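Long-range contact in peptidase S15/CocE/NonD (Thaumarchaeota archaeon SCGC AB-539-E09, PDB 4PF1), which probably cleaves amino-terminal residues from peptides as a serine aminopeptidase of the alpha/beta hydrolase fold: residues Q204-Y212 and W224-Y235. Numbering follows the deposited sequence.
Sequences QEASLPYAY and WWSGSYDTYDAY
Pro209 lies flat over one face of the Trp224 indole, its CB 4.1 Å from the centroid of the five-membered ring, a CH-pi contact that illustrates how a kinked helix can seat an aromatic loop residue. With Trp224 CG anti to the backbone N (chi1 180°) the indole reaches over Pro209, and chi2 turns its edge to the face of Tyr212 in a T-shaped pair, planes 89° apart. With an alanine here, Pro209 CB and the face of Tyr212 would probably lose the indole they pack against, opening a gap between loop and helix. Tyr235, from helix 231-238, is a knob in a hole formed by Gln204, Glu205, Leu208 and Pro209; Glu205 CG makes an off-centre CH-pi contact, 4.2 Å from its ring centroid.

Polar links lie around these rings. Thr231 OG1 is 3.1 Å from Glu205 OE2, though its hydroxyl also meets Thr443. One water donates to Gln204 OE1 and Tyr235 O, while Gln204 NE2 bonds Pro582 O; another water joins Tyr212 OH to Trp225 NE1. Two helices at 80°, joined by an aromatic loop, lie in the largely helical insertion between strands 178-184 and 287-292, consistent with an alpha/beta-hydrolase cap.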
loop_
_atom_site.group_PDB
_atom_site.type_symbol
_atom_site.label_atom_id
_atom_site.label_comp_id
_atom_site.label_asym_id
_atom_site.label_seq_id
_atom_site.Cartn_x
_atom_site.Cartn_y
_atom_site.Cartn_z
ATOM N N GLN A 204 -10.007 -27.103 -15.231
ATOM C CA GLN A 204 -8.975 -27.903 -14.555
ATOM C C GLN A 204 -8.437 -27.243 -13.270
ATOM O O GLN A 204 -8.214 -27.945 -12.286
ATOM C CB GLN A 204 -7.814 -28.229 -15.514
ATOM C CG GLN A 204 -7.269 -27.024 -16.286
ATOM C CD GLN A 204 -6.049 -27.328 -17.128
ATOM O OE1 GLN A 204 -5.630 -28.479 -17.289
ATOM N NE2 GLN A 204 -5.448 -26.286 -17.691
ATOM N N GLU A 205 -8.251 -25.907 -13.273
ATOM C CA GLU A 205 -7.731 -25.165 -12.117
ATOM C C GLU A 205 -8.725 -25.117 -10.952
ATOM O O GLU A 205 -8.309 -25.144 -9.794
ATOM C CB GLU A 205 -7.350 -23.742 -12.518
ATOM C CG GLU A 205 -5.873 -23.575 -12.813
ATOM C CD GLU A 205 -5.352 -22.192 -12.479
ATOM O OE1 GLU A 205 -5.686 -21.238 -13.216
ATOM O OE2 GLU A 205 -4.667 -22.053 -11.440
ATOM N N ALA A 206 -10.024 -25.008 -11.255
ATOM C CA ALA A 206 -11.064 -24.953 -10.232
ATOM C C ALA A 206 -11.506 -26.351 -9.795
ATOM O O ALA A 206 -12.071 -26.495 -8.710
ATOM C CB ALA A 206 -12.262 -24.171 -10.752
ATOM N N SER A 207 -11.250 -27.383 -10.627
ATOM C CA SER A 207 -11.714 -28.734 -10.331
ATOM C C SER A 207 -10.686 -29.606 -9.603
ATOM O O SER A 207 -11.002 -30.123 -8.532
ATOM C CB SER A 207 -12.169 -29.436 -11.607
ATOM O OG SER A 207 -13.185 -28.695 -12.264
ATOM N N LEU A 208 -9.491 -29.820 -10.200
ATOM C CA LEU A 208 -8.463 -30.733 -9.670
ATOM C C LEU A 208 -8.002 -30.394 -8.226
ATOM O O LEU A 208 -8.110 -31.277 -7.375
ATOM C CB LEU A 208 -7.248 -30.846 -10.612
ATOM C CG LEU A 208 -7.514 -31.387 -12.027
ATOM C CD1 LEU A 208 -6.233 -31.440 -12.832
ATOM C CD2 LEU A 208 -8.145 -32.768 -11.986
ATOM N N PRO A 209 -7.518 -29.157 -7.898
ATOM C CA PRO A 209 -7.104 -28.884 -6.502
ATOM C C PRO A 209 -8.255 -29.015 -5.501
ATOM O O PRO A 209 -8.046 -29.515 -4.395
ATOM C CB PRO A 209 -6.578 -27.443 -6.557
ATOM C CG PRO A 209 -6.260 -27.202 -7.994
ATOM C CD PRO A 209 -7.287 -27.978 -8.756
ATOM N N TYR A 210 -9.475 -28.601 -5.903
ATOM C CA TYR A 210 -10.670 -28.662 -5.059
ATOM C C TYR A 210 -11.086 -30.113 -4.772
ATOM O O TYR A 210 -11.365 -30.439 -3.620
ATOM C CB TYR A 210 -11.828 -27.880 -5.697
ATOM C CG TYR A 210 -13.106 -27.906 -4.889
ATOM C CD1 TYR A 210 -14.100 -28.846 -5.150
ATOM C CD2 TYR A 210 -13.342 -26.966 -3.889
ATOM C CE1 TYR A 210 -15.280 -28.872 -4.412
ATOM C CE2 TYR A 210 -14.525 -26.978 -3.151
ATOM C CZ TYR A 210 -15.493 -27.932 -3.419
ATOM O OH TYR A 210 -16.661 -27.949 -2.705
ATOM N N ALA A 211 -11.131 -30.980 -5.811
ATOM C CA ALA A 211 -11.471 -32.396 -5.624
ATOM C C ALA A 211 -10.431 -33.075 -4.726
ATOM O O ALA A 211 -10.799 -33.851 -3.853
ATOM C CB ALA A 211 -11.558 -33.106 -6.969
ATOM N N TYR A 212 -9.144 -32.709 -4.885
ATOM C CA TYR A 212 -8.041 -33.235 -4.077
ATOM C C TYR A 212 -8.211 -32.850 -2.609
ATOM O O TYR A 212 -8.210 -33.723 -1.756
ATOM C CB TYR A 212 -6.696 -32.707 -4.613
ATOM C CG TYR A 212 -5.475 -33.382 -4.026
ATOM C CD1 TYR A 212 -4.892 -32.915 -2.851
ATOM C CD2 TYR A 212 -4.851 -34.435 -4.690
ATOM C CE1 TYR A 212 -3.744 -33.507 -2.326
ATOM C CE2 TYR A 212 -3.696 -35.029 -4.181
ATOM C CZ TYR A 212 -3.147 -34.564 -2.998
ATOM O OH TYR A 212 -2.013 -35.151 -2.489
ATOM N N TRP A 224 -3.411 -30.147 -1.656
ATOM C CA TRP A 224 -2.760 -30.016 -2.963
ATOM C C TRP A 224 -1.382 -29.369 -2.844
ATOM O O TRP A 224 -1.253 -28.277 -2.286
ATOM C CB TRP A 224 -3.663 -29.207 -3.912
ATOM C CG TRP A 224 -3.103 -28.998 -5.291
ATOM C CD1 TRP A 224 -2.319 -27.962 -5.708
ATOM C CD2 TRP A 224 -3.365 -29.797 -6.451
ATOM N NE1 TRP A 224 -2.041 -28.089 -7.049
ATOM C CE2 TRP A 224 -2.680 -29.201 -7.534
ATOM C CE3 TRP A 224 -4.116 -30.963 -6.686
ATOM C CZ2 TRP A 224 -2.715 -29.736 -8.827
ATOM C CZ3 TRP A 224 -4.159 -31.485 -7.970
ATOM C CH2 TRP A 224 -3.452 -30.885 -9.018
ATOM N N TRP A 225 -0.351 -30.063 -3.343
ATOM C CA TRP A 225 1.012 -29.548 -3.306
ATOM C C TRP A 225 1.354 -28.854 -4.631
ATOM O O TRP A 225 0.718 -29.122 -5.654
ATOM C CB TRP A 225 2.032 -30.656 -2.958
ATOM C CG TRP A 225 1.998 -31.852 -3.865
ATOM C CD1 TRP A 225 1.336 -33.024 -3.650
ATOM C CD2 TRP A 225 2.694 -32.005 -5.111
ATOM N NE1 TRP A 225 1.554 -33.891 -4.696
ATOM C CE2 TRP A 225 2.385 -33.290 -5.608
ATOM C CE3 TRP A 225 3.542 -31.173 -5.865
ATOM C CZ2 TRP A 225 2.896 -33.768 -6.821
ATOM C CZ3 TRP A 225 4.045 -31.646 -7.067
ATOM C CH2 TRP A 225 3.728 -32.931 -7.531
ATOM N N SER A 226 2.350 -27.953 -4.601
ATOM C CA SER A 226 2.781 -27.192 -5.774
ATOM C C SER A 226 4.284 -27.327 -6.019
ATOM O O SER A 226 5.062 -27.456 -5.074
ATOM C CB SER A 226 2.423 -25.718 -5.604
ATOM O OG SER A 226 2.752 -24.968 -6.763
ATOM N N GLY A 227 4.671 -27.263 -7.290
ATOM C CA GLY A 227 6.066 -27.293 -7.711
ATOM C C GLY A 227 6.429 -26.063 -8.520
ATOM O O GLY A 227 7.568 -25.921 -8.971
ATOM N N SER A 228 5.449 -25.160 -8.709
ATOM C CA SER A 228 5.602 -23.948 -9.509
ATOM C C SER A 228 4.646 -22.867 -9.015
ATOM O O SER A 228 3.485 -23.166 -8.724
ATOM C CB SER A 228 5.331 -24.262 -10.981
ATOM O OG SER A 228 5.592 -23.164 -11.840
ATOM N N TYR A 229 5.128 -21.613 -8.920
ATOM C CA TYR A 229 4.305 -20.475 -8.496
ATOM C C TYR A 229 3.292 -20.114 -9.596
ATOM O O TYR A 229 2.097 -19.998 -9.317
ATOM C CB TYR A 229 5.193 -19.261 -8.140
ATOM C CG TYR A 229 4.423 -18.077 -7.592
ATOM C CD1 TYR A 229 3.903 -18.094 -6.298
ATOM C CD2 TYR A 229 4.229 -16.930 -8.359
ATOM C CE1 TYR A 229 3.195 -17.006 -5.788
ATOM C CE2 TYR A 229 3.531 -15.833 -7.856
ATOM C CZ TYR A 229 3.018 -15.874 -6.570
ATOM O OH TYR A 229 2.320 -14.799 -6.078
ATOM N N ASP A 230 3.768 -19.983 -10.850
ATOM C CA ASP A 230 2.921 -19.677 -12.005
ATOM C C ASP A 230 2.207 -20.959 -12.479
ATOM O O ASP A 230 2.859 -21.887 -12.962
ATOM C CB ASP A 230 3.770 -19.053 -13.131
ATOM C CG ASP A 230 2.995 -18.546 -14.334
ATOM O OD1 ASP A 230 1.789 -18.248 -14.185
ATOM O OD2 ASP A 230 3.604 -18.410 -15.414
ATOM N N THR A 231 0.870 -21.008 -12.326
ATOM C CA THR A 231 0.055 -22.183 -12.689
ATOM C C THR A 231 0.011 -22.394 -14.206
ATOM O O THR A 231 -0.077 -23.538 -14.651
ATOM C CB THR A 231 -1.361 -22.089 -12.098
ATOM O OG1 THR A 231 -2.016 -20.922 -12.598
ATOM C CG2 THR A 231 -1.360 -22.082 -10.571
ATOM N N TYR A 232 0.090 -21.297 -14.994
ATOM C CA TYR A 232 0.120 -21.337 -16.463
ATOM C C TYR A 232 1.217 -22.298 -16.929
ATOM O O TYR A 232 0.949 -23.205 -17.716
ATOM C CB TYR A 232 0.354 -19.919 -17.026
ATOM C CG TYR A 232 0.409 -19.846 -18.539
ATOM C CD1 TYR A 232 1.572 -20.177 -19.232
ATOM C CD2 TYR A 232 -0.683 -19.395 -19.276
ATOM C CE1 TYR A 232 1.636 -20.098 -20.622
ATOM C CE2 TYR A 232 -0.625 -19.294 -20.667
ATOM C CZ TYR A 232 0.534 -19.655 -21.336
ATOM O OH TYR A 232 0.606 -19.568 -22.703
ATOM N N ASP A 233 2.439 -22.121 -16.389
ATOM C CA ASP A 233 3.602 -22.947 -16.672
ATOM C C ASP A 233 3.373 -24.404 -16.258
ATOM O O ASP A 233 3.623 -25.311 -17.056
ATOM C CB ASP A 233 4.828 -22.380 -15.944
ATOM C CG ASP A 233 5.978 -22.066 -16.865
ATOM O OD1 ASP A 233 6.718 -23.003 -17.227
ATOM O OD2 ASP A 233 6.139 -20.883 -17.226
ATOM N N ALA A 234 2.860 -24.622 -15.028
ATOM C CA ALA A 234 2.606 -25.952 -14.455
ATOM C C ALA A 234 1.632 -26.789 -15.295
ATOM O O ALA A 234 1.956 -27.924 -15.636
ATOM C CB ALA A 234 2.080 -25.818 -13.030
ATOM N N TYR A 235 0.453 -26.226 -15.637
ATOM C CA TYR A 235 -0.580 -26.935 -16.395
ATOM C C TYR A 235 -0.175 -27.165 -17.869
ATOM O O TYR A 235 -0.535 -28.201 -18.435
ATOM C CB TYR A 235 -1.932 -26.207 -16.291
ATOM C CG TYR A 235 -2.622 -26.431 -14.958
ATOM C CD1 TYR A 235 -2.346 -25.619 -13.862
ATOM C CD2 TYR A 235 -3.528 -27.476 -14.785
ATOM C CE1 TYR A 235 -2.957 -25.835 -12.627
ATOM C CE2 TYR A 235 -4.157 -27.693 -13.556
ATOM C CZ TYR A 235 -3.864 -26.871 -12.478
ATOM O OH TYR A 235 -4.459 -27.082 -11.256
HETATM O O HOH W 1 -3.497 -28.737 -18.987
HETATM O O HOH W 2 -0.145 -36.153 -4.214
#